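Local coordinates for HpcH/HpaI aldolase/citrate lyase family protein (Burkholderia cenocepacia, PDB 4MF4) that belongs to the HpcH/HpaI aldolase/citrate lyase family of TIM-barrel proteins and assembles from six copies of its chain, its own precise function being unassigned, at residues P86-W91 and V119-F124; S67-I72 and L97-R102; W91-A96 and L104-I109. One frame throughout, in Å; residues are numbered along the deposited sequence. Where two conformers were deposited one is given.

Contact 1. Residues P86-W91 and V119-F124; sequences PAREPW and VRLTRF
Pro90 and Leu121 bring the two backbones nearest each other, CA to CA 6.3 Å, with no hydrogen bond passing between them. This is a meeting of two neighbouring outer helices of the TIM barrel: residues 86-91 leave strand 80-84 and start helix 90-98, while 119-124 carry the last part of helix 112-121 and the loop after it. The first segment bends at Arg88, the centre of an inverse gamma turn closed by a weak bond from Glu89 N to Ala87 O, and Glu89 then takes the N-cap position. From the second segment Leu121 reaches across. Its CG stands anti to its carbonyl carbon (chi1 -67°), which aims the isobutyl fork at the bend. One branch, CD2, lies against the Pro90 ring, 3.9 Å from Pro90 CG. The other, CD1, meets the aliphatic part of Arg88, 4.0 Å from Arg88 CG, the two side chains crossing at about a right angle. CD1 also comes within 4.3 Å of Glu89 C, so the methyls rest on successive parts of the turn starting the helix. Of the Arg88 side chain the methylene CG makes the touch, and Arg88 O lies close to the same methyl. The chain bends at chi3 (66°), and NE bonds to His117 of helix 112-121, adding a polar link. Beyond Leu121 the chain is secured locally. Val119 O takes two donors, Thr122 N and, at 2.8 Å, Thr122 OG1, the hydroxyl lying in the carbonyl plane on a lone pair. That hydroxyl is held a second time: Arg123 NH1 reaches Thr122 OG1 at 2.8 Å in a bent bond (N-H...O 136°), while Val119 CG1 lies above one face of the Arg123 guanidinium, towards its rim.

Contact 2. Residues S67-I72 and L97-R102; sequences SQLRAI and LDAGAR
The flat groups that Leu69 meets are two successive peptide units, Ala99-Gly100 and Gly100-Ala101, and a single methyl, Leu69 CD1, lies over a face of each. Above the first it sits nearest the oxygen, 3.6 Å from Ala99 O, approaching from the side of the carbonyl and well off the peptide plane. Above the second it stands almost straight over the nitrogen, 3.9 Å from Ala101 N, with Gly100 C a little farther away. The polar atoms of these units have partners of their own: Ala99 O accepts from Arg141 NH1, Gly100 N bonds back to Leu97 O at 3.0 Å, and Ala101 N probably bonds back to Ala96 O. The last two are the bonds of the Schellman motif that ends helix 90-98, with Gly100 at positive phi (105°), where a CB would press on the carbonyl O of Ala99.

Two methyls flank the peptide units: Ala99 CB lies 4.4 Å from Leu69 CD1 and Ala101 CB 4.3 Å, both on the side CD1 faces. CG of Leu69 stands anti to the carbonyl carbon (chi1 -66°), carrying CD1 away from helix 62-73 towards the neighbouring helix end. Leu69 also touches Ile53 and Pro81, on two adjacent barrel strands, and Ala101 rests on Val83; the contact joins two neighbouring outer helices of the TIM barrel, and both sides also rest on the sheet. The next residue along, Arg70, forms a salt bridge with Glu41 of the fourth subunit.

Chemically this is pure van der Waals packing of an aliphatic branch on backbone amides. The methyl can cover the peptide faces without robbing them of partners, since Gly100 N, probably Ala101 N, and Ala99 O are already bonded within the helix end and to Arg141.

Contact 3. Residues W91-A96 and L104-I109; sequences WLVKRA and LMFPCI
Val93 lays its CG2 methyl against the far end of the Phe106 ring, 3.6 Å from Phe106 CE2 and slightly farther from CZ, approaching obliquely. The pair belongs to a beta-alpha-beta crossover of the TIM barrel, in which helix 90-98 covers strands 80-84 and 103-106. The short segments 91-96 and 104-106 run nearly antiparallel (159°), with 10.7 Å between their axes at closest approach, and the side chains between them are buried.

The two methyls of Val93 divide the work. CG1 stands anti to the backbone N (chi1 169°) and meets Leu104 CD1 at 4.0 Å, while CG2 serves Phe106; one residue thereby reaches two strand positions on the same face of the sheet. The ring itself crosses Val93 at about a right angle. CB of Phe106 does not aim straight at the helix, yet the outer end of the ring swings nearer to it. Phe106 also touches Ala118, so its ring is in contact with both helix 90-98 and helix 112-121.

The opposite face of helix 90-98 looks to the assembly. There the edge of the Trp91 indole is turned into the face of the Arg95 guanidinium, with Trp91 CZ3 3.9 Å above its centre, and Arg95 NH1 forms a salt bridge with Asp61 of the third subunit. Lys94 likewise pairs with Glu56 of that subunit.

One turn beyond Val93, the helix closes on the strand through its smallest side chain: Ala96 CB touches the second branch of Leu104, CD2, at 3.9 Å.

Overall arrangement
Helix 90-98 runs through all three contacts: its start lies in contact 1, its body in contact 3 and its end in contact 2. Contacts 1 and 3 are close neighbours, centres about 6 Å apart, and interlock where Arg88 CG lies 3.7 Å from Phe106 CD2 and Leu121 O lies 3.7 Å from Val93 CG1. Contact 2 is more remote, its centre about 14 Å from that of contact 3 and 16 Å from that of contact 1. Leu97 bridges the gap, with CD2 3.8 Å from Leu104 CD1 and CD1 3.8 Å from Thr122 CA. Together they connect the outer helices 62-73, 90-98 and 112-121 in turn, contact 3 also tying helix 90-98 to strand 103-106.

Contact 1. Residues P86-W91 and V119-F124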
loop_
_atom_site.group_PDB
_atom_site.type_symbol
_atom_site.label_atom_id
_atom_site.label_comp_id
_atom_site.label_asym_id
_atom_site.label_seq_id
_atom_site.Cartn_x
_atom_site.Cartn_y
_atom_site.Cartn_z
ATOM N N PRO A 86 9.026 -11.585 15.146
ATOM C CA PRO A 86 8.322 -12.846 14.947
ATOM C C PRO A 86 9.086 -14.066 15.466
ATOM O O PRO A 86 8.459 -15.013 15.919
ATOM C CB PRO A 86 8.169 -12.945 13.410
ATOM C CG PRO A 86 8.459 -11.577 12.897
ATOM C CD PRO A 86 9.476 -11.022 13.870
ATOM N N ALA A 87 10.422 -14.023 15.381
ATOM C CA ALA A 87 11.290 -15.180 15.661
ATOM C C ALA A 87 12.730 -14.665 15.797
ATOM O O ALA A 87 13.029 -13.535 15.460
ATOM C CB ALA A 87 11.223 -16.193 14.526
ATOM N N ARG A 88 13.610 -15.519 16.286
ATOM C CA ARG A 88 14.978 -15.116 16.530
ATOM C C ARG A 88 15.847 -15.421 15.301
ATOM O O ARG A 88 16.749 -16.237 15.386
ATOM C CB ARG A 88 15.473 -15.862 17.759
ATOM C CG ARG A 88 16.541 -15.147 18.515
ATOM C CD ARG A 88 16.878 -15.928 19.754
ATOM N NE ARG A 88 17.483 -17.193 19.416
ATOM C CZ ARG A 88 16.910 -18.374 19.536
ATOM N NH1 ARG A 88 15.705 -18.514 20.078
ATOM N NH2 ARG A 88 17.613 -19.434 19.181
ATOM N N GLU A 89 15.524 -14.810 14.158
ATOM C CA GLU A 89 16.258 -14.982 12.917
ATOM C C GLU A 89 17.059 -13.710 12.683
ATOM O O GLU A 89 16.510 -12.623 12.766
ATOM C CB GLU A 89 15.316 -15.174 11.723
ATOM C CG GLU A 89 14.314 -16.347 11.795
ATOM C CD GLU A 89 14.956 -17.723 11.770
ATOM O OE1 GLU A 89 16.151 -17.863 11.407
ATOM O OE2 GLU A 89 14.253 -18.690 12.136
ATOM N N PRO A 90 18.348 -13.839 12.363
ATOM C CA PRO A 90 19.162 -12.654 12.127
ATOM C C PRO A 90 18.492 -11.589 11.212
ATOM O O PRO A 90 18.476 -10.385 11.535
ATOM C CB PRO A 90 20.438 -13.218 11.476
ATOM C CG PRO A 90 20.537 -14.644 11.930
ATOM C CD PRO A 90 19.124 -15.100 12.261
ATOM N N TRP A 91 17.924 -12.021 10.083
ATOM C CA TRP A 91 17.378 -11.047 9.124
ATOM C C TRP A 91 16.188 -10.247 9.657
ATOM O O TRP A 91 16.057 -9.052 9.373
ATOM C CB TRP A 91 17.061 -11.719 7.774
ATOM C CG TRP A 91 15.731 -12.408 7.648
ATOM C CD1 TRP A 91 15.459 -13.714 7.950
ATOM C CD2 TRP A 91 14.517 -11.885 7.068
ATOM N NE1 TRP A 91 14.133 -14.023 7.652
ATOM C CE2 TRP A 91 13.534 -12.916 7.123
ATOM C CE3 TRP A 91 14.155 -10.659 6.533
ATOM C CZ2 TRP A 91 12.257 -12.756 6.600
ATOM C CZ3 TRP A 91 12.874 -10.492 6.041
ATOM C CH2 TRP A 91 11.938 -11.529 6.089
ATOM N N VAL A 119 20.616 -11.679 22.374
ATOM C CA VAL A 119 21.472 -10.528 22.664
ATOM C C VAL A 119 22.536 -10.289 21.609
ATOM O O VAL A 119 22.693 -9.162 21.185
ATOM C CB VAL A 119 22.168 -10.629 24.061
ATOM C CG1 VAL A 119 23.186 -9.497 24.274
ATOM C CG2 VAL A 119 21.136 -10.564 25.172
ATOM N N ARG A 120 23.268 -11.329 21.215
ATOM C CA ARG A 120 24.311 -11.222 20.190
ATOM C C ARG A 120 23.788 -10.605 18.912
ATOM O O ARG A 120 24.474 -9.831 18.262
ATOM C CB ARG A 120 24.882 -12.613 19.824
ATOM C CG ARG A 120 25.721 -13.289 20.903
ATOM C CD ARG A 120 26.182 -14.675 20.434
ATOM N NE ARG A 120 27.124 -14.524 19.322
ATOM C CZ ARG A 120 27.609 -15.505 18.566
ATOM N NH1 ARG A 120 27.220 -16.761 18.750
ATOM N NH2 ARG A 120 28.482 -15.217 17.592
ATOM N N LEU A 121 22.580 -10.987 18.529
ATOM C CA LEU A 121 21.958 -10.512 17.309
ATOM C C LEU A 121 21.705 -9.026 17.372
ATOM O O LEU A 121 21.628 -8.395 16.325
ATOM C CB LEU A 121 20.657 -11.234 16.981
ATOM C CG LEU A 121 20.709 -12.710 16.597
ATOM C CD1 LEU A 121 19.268 -13.152 16.372
ATOM C CD2 LEU A 121 21.533 -13.026 15.357
ATOM N N THR A 122 21.647 -8.454 18.564
ATOM C CA THR A 122 21.442 -7.002 18.727
ATOM C C THR A 122 22.683 -6.139 18.922
ATOM O O THR A 122 22.556 -4.899 19.000
ATOM C CB THR A 122 20.466 -6.677 19.894
ATOM O OG1 THR A 122 21.123 -6.838 21.165
ATOM C CG2 THR A 122 19.241 -7.524 19.804
ATOM N N ARG A 123 23.870 -6.767 18.933
ATOM C CA ARG A 123 25.115 -6.070 19.241
ATOM C C ARG A 123 26.084 -6.041 18.040
ATOM O O ARG A 123 26.351 -7.047 17.434
ATOM C CB ARG A 123 25.833 -6.733 20.419
ATOM C CG ARG A 123 25.100 -6.684 21.774
ATOM C CD ARG A 123 24.632 -5.283 22.116
ATOM N NE ARG A 123 24.347 -5.064 23.529
ATOM C CZ ARG A 123 23.144 -5.126 24.106
ATOM N NH1 ARG A 123 22.044 -5.444 23.435
ATOM N NH2 ARG A 123 23.037 -4.858 25.404
ATOM N N PHE A 124 26.568 -4.852 17.711
ATOM C CA PHE A 124 27.749 -4.708 16.890
ATOM C C PHE A 124 28.970 -5.330 17.582
ATOM O O PHE A 124 29.161 -5.134 18.781
ATOM C CB PHE A 124 28.024 -3.244 16.669
ATOM C CG PHE A 124 27.020 -2.558 15.783
ATOM C CD1 PHE A 124 26.625 -3.125 14.600
ATOM C CD2 PHE A 124 26.523 -1.306 16.137
ATOM C CE1 PHE A 124 25.733 -2.461 13.769
ATOM C CE2 PHE A 124 25.642 -0.644 15.328
ATOM C CZ PHE A 124 25.225 -1.225 14.145
#

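Contact 2. Residues S67-I72 and L97-R102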
loop_
_atom_site.group_PDB
_atom_site.type_symbol
_atom_site.label_atom_id
_atom_site.label_comp_id
_atom_site.label_asym_id
_atom_site.label_seq_id
_atom_site.Cartn_x
_atom_site.Cartn_y
_atom_site.Cartn_z
ATOM N N SER A 67 6.509 2.632 9.629
ATOM C CA SER A 67 5.420 3.595 9.551
ATOM C C SER A 67 4.749 3.864 10.940
ATOM O O SER A 67 4.341 5.005 11.233
ATOM C CB SER A 67 4.410 3.121 8.505
ATOM O OG SER A 67 5.023 3.087 7.210
ATOM N N GLN A 68 4.651 2.828 11.771
ATOM C CA GLN A 68 4.162 2.980 13.157
ATOM C C GLN A 68 5.192 3.666 14.069
ATOM O O GLN A 68 4.839 4.500 14.930
ATOM C CB GLN A 68 3.678 1.687 13.745
ATOM C CG GLN A 68 2.324 1.358 13.186
ATOM C CD GLN A 68 1.944 -0.074 13.440
ATOM O OE1 GLN A 68 1.540 -0.427 14.566
ATOM N NE2 GLN A 68 2.041 -0.902 12.403
ATOM N N LEU A 69 6.454 3.344 13.893
ATOM C CA LEU A 69 7.485 4.121 14.620
ATOM C C LEU A 69 7.426 5.620 14.320
ATOM O O LEU A 69 7.555 6.452 15.207
ATOM C CB LEU A 69 8.882 3.542 14.378
ATOM C CG LEU A 69 9.084 2.141 14.973
ATOM C CD1 LEU A 69 10.474 1.644 14.527
ATOM C CD2 LEU A 69 8.930 2.085 16.482
ATOM N N ARG A 70 7.292 5.959 13.056
ATOM C CA ARG A 70 7.251 7.330 12.609
ATOM C C ARG A 70 6.026 7.934 13.182
ATOM O O ARG A 70 6.056 9.080 13.650
ATOM C CB ARG A 70 7.219 7.407 11.056
ATOM C CG ARG A 70 8.559 7.318 10.384
ATOM C CD ARG A 70 8.391 7.056 8.896
ATOM N NE ARG A 70 9.704 7.059 8.358
ATOM C CZ ARG A 70 10.160 6.219 7.454
ATOM N NH1 ARG A 70 9.364 5.279 6.918
ATOM N NH2 ARG A 70 11.427 6.351 7.107
ATOM N N ALA A 71 4.927 7.180 13.183
ATOM C CA ALA A 71 3.658 7.732 13.621
ATOM C C ALA A 71 3.685 8.064 15.135
ATOM O O ALA A 71 3.199 9.092 15.564
ATOM C CB ALA A 71 2.511 6.773 13.323
ATOM N N ILE A 72 4.240 7.175 15.922
ATOM C CA ILE A 72 4.438 7.415 17.357
ATOM C C ILE A 72 5.420 8.596 17.564
ATOM O O ILE A 72 5.154 9.487 18.361
ATOM C CB ILE A 72 4.987 6.146 18.066
ATOM C CG1 ILE A 72 3.923 5.039 18.152
ATOM C CG2 ILE A 72 5.487 6.458 19.481
ATOM C CD1 ILE A 72 4.531 3.670 18.361
ATOM N N LEU A 97 15.899 -3.480 14.050
ATOM C CA LEU A 97 16.928 -2.537 14.502
ATOM C C LEU A 97 17.229 -1.479 13.455
ATOM O O LEU A 97 17.338 -0.273 13.778
ATOM C CB LEU A 97 18.230 -3.264 14.871
ATOM C CG LEU A 97 18.161 -4.157 16.124
ATOM C CD1 LEU A 97 19.511 -4.801 16.292
ATOM C CD2 LEU A 97 17.750 -3.444 17.390
ATOM N N ASP A 98 17.366 -1.885 12.194
ATOM C CA ASP A 98 17.595 -0.875 11.168
ATOM C C ASP A 98 16.472 0.198 11.058
ATOM O O ASP A 98 16.747 1.351 10.750
ATOM C CB ASP A 98 17.833 -1.544 9.818
ATOM C CG ASP A 98 19.212 -2.224 9.723
ATOM O OD1 ASP A 98 20.130 -2.018 10.561
ATOM O OD2 ASP A 98 19.390 -2.953 8.729
ATOM N N ALA A 99 15.227 -0.193 11.309
ATOM C CA ALA A 99 14.063 0.681 11.249
ATOM C C ALA A 99 14.008 1.656 12.442
ATOM O O ALA A 99 13.201 2.595 12.447
ATOM C CB ALA A 99 12.783 -0.138 11.210
ATOM N N GLY A 100 14.868 1.424 13.433
ATOM C CA GLY A 100 15.057 2.303 14.564
ATOM C C GLY A 100 14.442 1.829 15.858
ATOM O O GLY A 100 14.439 2.576 16.807
ATOM N N ALA A 101 13.988 0.579 15.949
ATOM C CA ALA A 101 13.453 0.118 17.214
ATOM C C ALA A 101 14.668 -0.163 18.096
ATOM O O ALA A 101 15.587 -0.845 17.666
ATOM C CB ALA A 101 12.600 -1.132 17.032
ATOM N N ARG A 102 14.678 0.387 19.300
ATOM C CA ARG A 102 15.824 0.205 20.208
ATOM C C ARG A 102 15.501 -0.710 21.391
ATOM O O ARG A 102 16.384 -1.007 22.213
ATOM C CB ARG A 102 16.310 1.570 20.737
ATOM C CG ARG A 102 16.768 2.481 19.616
ATOM C CD ARG A 102 17.532 3.712 20.116
ATOM N NE ARG A 102 16.676 4.580 20.904
ATOM C CZ ARG A 102 17.101 5.690 21.515
ATOM N NH1 ARG A 102 18.384 6.079 21.456
ATOM N NH2 ARG A 102 16.247 6.419 22.197
#

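Contact 3. Residues W91-A96 and L104-I109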
loop_
_atom_site.group_PDB
_atom_site.type_symbol
_atom_site.label_atom_id
_atom_site.label_comp_id
_atom_site.label_asym_id
_atom_site.label_seq_id
_atom_site.Cartn_x
_atom_site.Cartn_y
_atom_site.Cartn_z
ATOM N N TRP A 91 17.924 -12.021 10.083
ATOM C CA TRP A 91 17.378 -11.047 9.124
ATOM C C TRP A 91 16.188 -10.247 9.657
ATOM O O TRP A 91 16.057 -9.052 9.373
ATOM C CB TRP A 91 17.061 -11.719 7.774
ATOM C CG TRP A 91 15.731 -12.408 7.648
ATOM C CD1 TRP A 91 15.459 -13.714 7.950
ATOM C CD2 TRP A 91 14.517 -11.885 7.068
ATOM N NE1 TRP A 91 14.133 -14.023 7.652
ATOM C CE2 TRP A 91 13.534 -12.916 7.123
ATOM C CE3 TRP A 91 14.155 -10.659 6.533
ATOM C CZ2 TRP A 91 12.257 -12.756 6.600
ATOM C CZ3 TRP A 91 12.874 -10.492 6.041
ATOM C CH2 TRP A 91 11.938 -11.529 6.089
ATOM N N LEU A 92 15.325 -10.886 10.445
ATOM C CA LEU A 92 14.193 -10.201 11.098
ATOM C C LEU A 92 14.636 -9.188 12.171
ATOM O O LEU A 92 14.080 -8.105 12.297
ATOM C CB LEU A 92 13.286 -11.252 11.734
ATOM C CG LEU A 92 12.541 -12.117 10.728
ATOM C CD1 LEU A 92 11.907 -13.347 11.363
ATOM C CD2 LEU A 92 11.483 -11.271 9.993
ATOM N N VAL A 93 15.649 -9.543 12.933
ATOM C CA VAL A 93 16.191 -8.667 13.985
ATOM C C VAL A 93 16.871 -7.449 13.373
ATOM O O VAL A 93 16.700 -6.361 13.860
ATOM C CB VAL A 93 17.164 -9.433 14.900
ATOM C CG1 VAL A 93 17.969 -8.530 15.841
ATOM C CG2 VAL A 93 16.404 -10.479 15.694
ATOM N N LYS A 94 17.653 -7.675 12.317
ATOM C CA LYS A 94 18.259 -6.650 11.514
ATOM C C LYS A 94 17.204 -5.658 11.008
ATOM O O LYS A 94 17.379 -4.456 11.142
ATOM C CB LYS A 94 18.919 -7.364 10.332
ATOM C CG LYS A 94 19.972 -6.632 9.590
ATOM C CD LYS A 94 20.671 -7.599 8.632
ATOM C CE LYS A 94 21.582 -8.564 9.341
ATOM N NZ LYS A 94 21.914 -9.687 8.417
ATOM N N ARG A 95 16.124 -6.161 10.421
ATOM C CA ARG A 95 15.024 -5.282 9.946
ATOM C C ARG A 95 14.489 -4.352 11.073
ATOM O O ARG A 95 14.328 -3.151 10.891
ATOM C CB ARG A 95 13.876 -6.092 9.361
ATOM C CG ARG A 95 14.114 -6.723 7.989
ATOM C CD ARG A 95 14.366 -5.733 6.894
ATOM N NE ARG A 95 14.381 -6.383 5.566
ATOM C CZ ARG A 95 13.312 -6.748 4.863
ATOM N NH1 ARG A 95 12.070 -6.615 5.353
ATOM N NH2 ARG A 95 13.477 -7.291 3.661
ATOM N N ALA A 96 14.227 -4.915 12.238
ATOM C CA ALA A 96 13.651 -4.117 13.326
ATOM C C ALA A 96 14.662 -3.078 13.844
ATOM O O ALA A 96 14.330 -1.922 14.005
ATOM C CB ALA A 96 13.202 -5.018 14.448
ATOM N N LEU A 104 13.664 -4.457 21.897
ATOM C CA LEU A 104 13.136 -5.613 21.195
ATOM C C LEU A 104 12.672 -6.663 22.177
ATOM O O LEU A 104 13.347 -6.900 23.218
ATOM C CB LEU A 104 14.226 -6.222 20.347
ATOM C CG LEU A 104 14.699 -5.470 19.133
ATOM C CD1 LEU A 104 15.577 -6.398 18.292
ATOM C CD2 LEU A 104 13.532 -4.915 18.352
ATOM N N MET A 105 11.527 -7.272 21.877
ATOM C CA MET A 105 11.041 -8.404 22.631
ATOM C C MET A 105 11.186 -9.671 21.773
ATOM O O MET A 105 10.735 -9.710 20.626
ATOM C CB MET A 105 9.575 -8.228 23.043
ATOM C CG MET A 105 9.104 -9.360 23.958
ATOM S SD MET A 105 7.398 -9.214 24.487
ATOM C CE MET A 105 7.334 -7.541 25.086
ATOM N N PHE A 106 11.804 -10.708 22.343
ATOM C CA PHE A 106 11.959 -12.015 21.674
ATOM C C PHE A 106 10.993 -13.056 22.276
ATOM O O PHE A 106 10.981 -13.294 23.512
ATOM C CB PHE A 106 13.400 -12.494 21.847
ATOM C CG PHE A 106 14.384 -11.693 21.096
ATOM C CD1 PHE A 106 14.862 -10.497 21.605
ATOM C CD2 PHE A 106 14.803 -12.112 19.839
ATOM C CE1 PHE A 106 15.799 -9.755 20.903
ATOM C CE2 PHE A 106 15.715 -11.375 19.129
ATOM C CZ PHE A 106 16.215 -10.179 19.668
ATOM N N PRO A 107 10.169 -13.671 21.429
ATOM C CA PRO A 107 9.234 -14.680 21.877
ATOM C C PRO A 107 9.952 -15.977 22.187
ATOM O O PRO A 107 11.080 -16.176 21.772
ATOM C CB PRO A 107 8.311 -14.884 20.674
ATOM C CG PRO A 107 9.025 -14.401 19.498
ATOM C CD PRO A 107 10.099 -13.430 19.972
ATOM N N CYS A 108 9.282 -16.884 22.864
ATOM C CA CYS A 108 9.804 -18.250 22.916
ATOM C C CYS A 108 11.279 -18.365 23.339
ATOM O O CYS A 108 12.053 -19.026 22.643
ATOM C CB CYS A 108 9.747 -18.894 21.504
ATOM S SG CYS A 108 8.199 -18.861 20.570
ATOM N N ILE A 109 11.686 -17.761 24.446
ATOM C CA ILE A 109 13.084 -17.917 24.884
ATOM C C ILE A 109 13.064 -18.996 25.975
ATOM O O ILE A 109 12.439 -18.792 27.016
ATOM C CB ILE A 109 13.670 -16.602 25.444
ATOM C CG1 ILE A 109 13.807 -15.535 24.346
ATOM C CG2 ILE A 109 14.998 -16.844 26.144
ATOM C CD1 ILE A 109 14.841 -15.810 23.282
#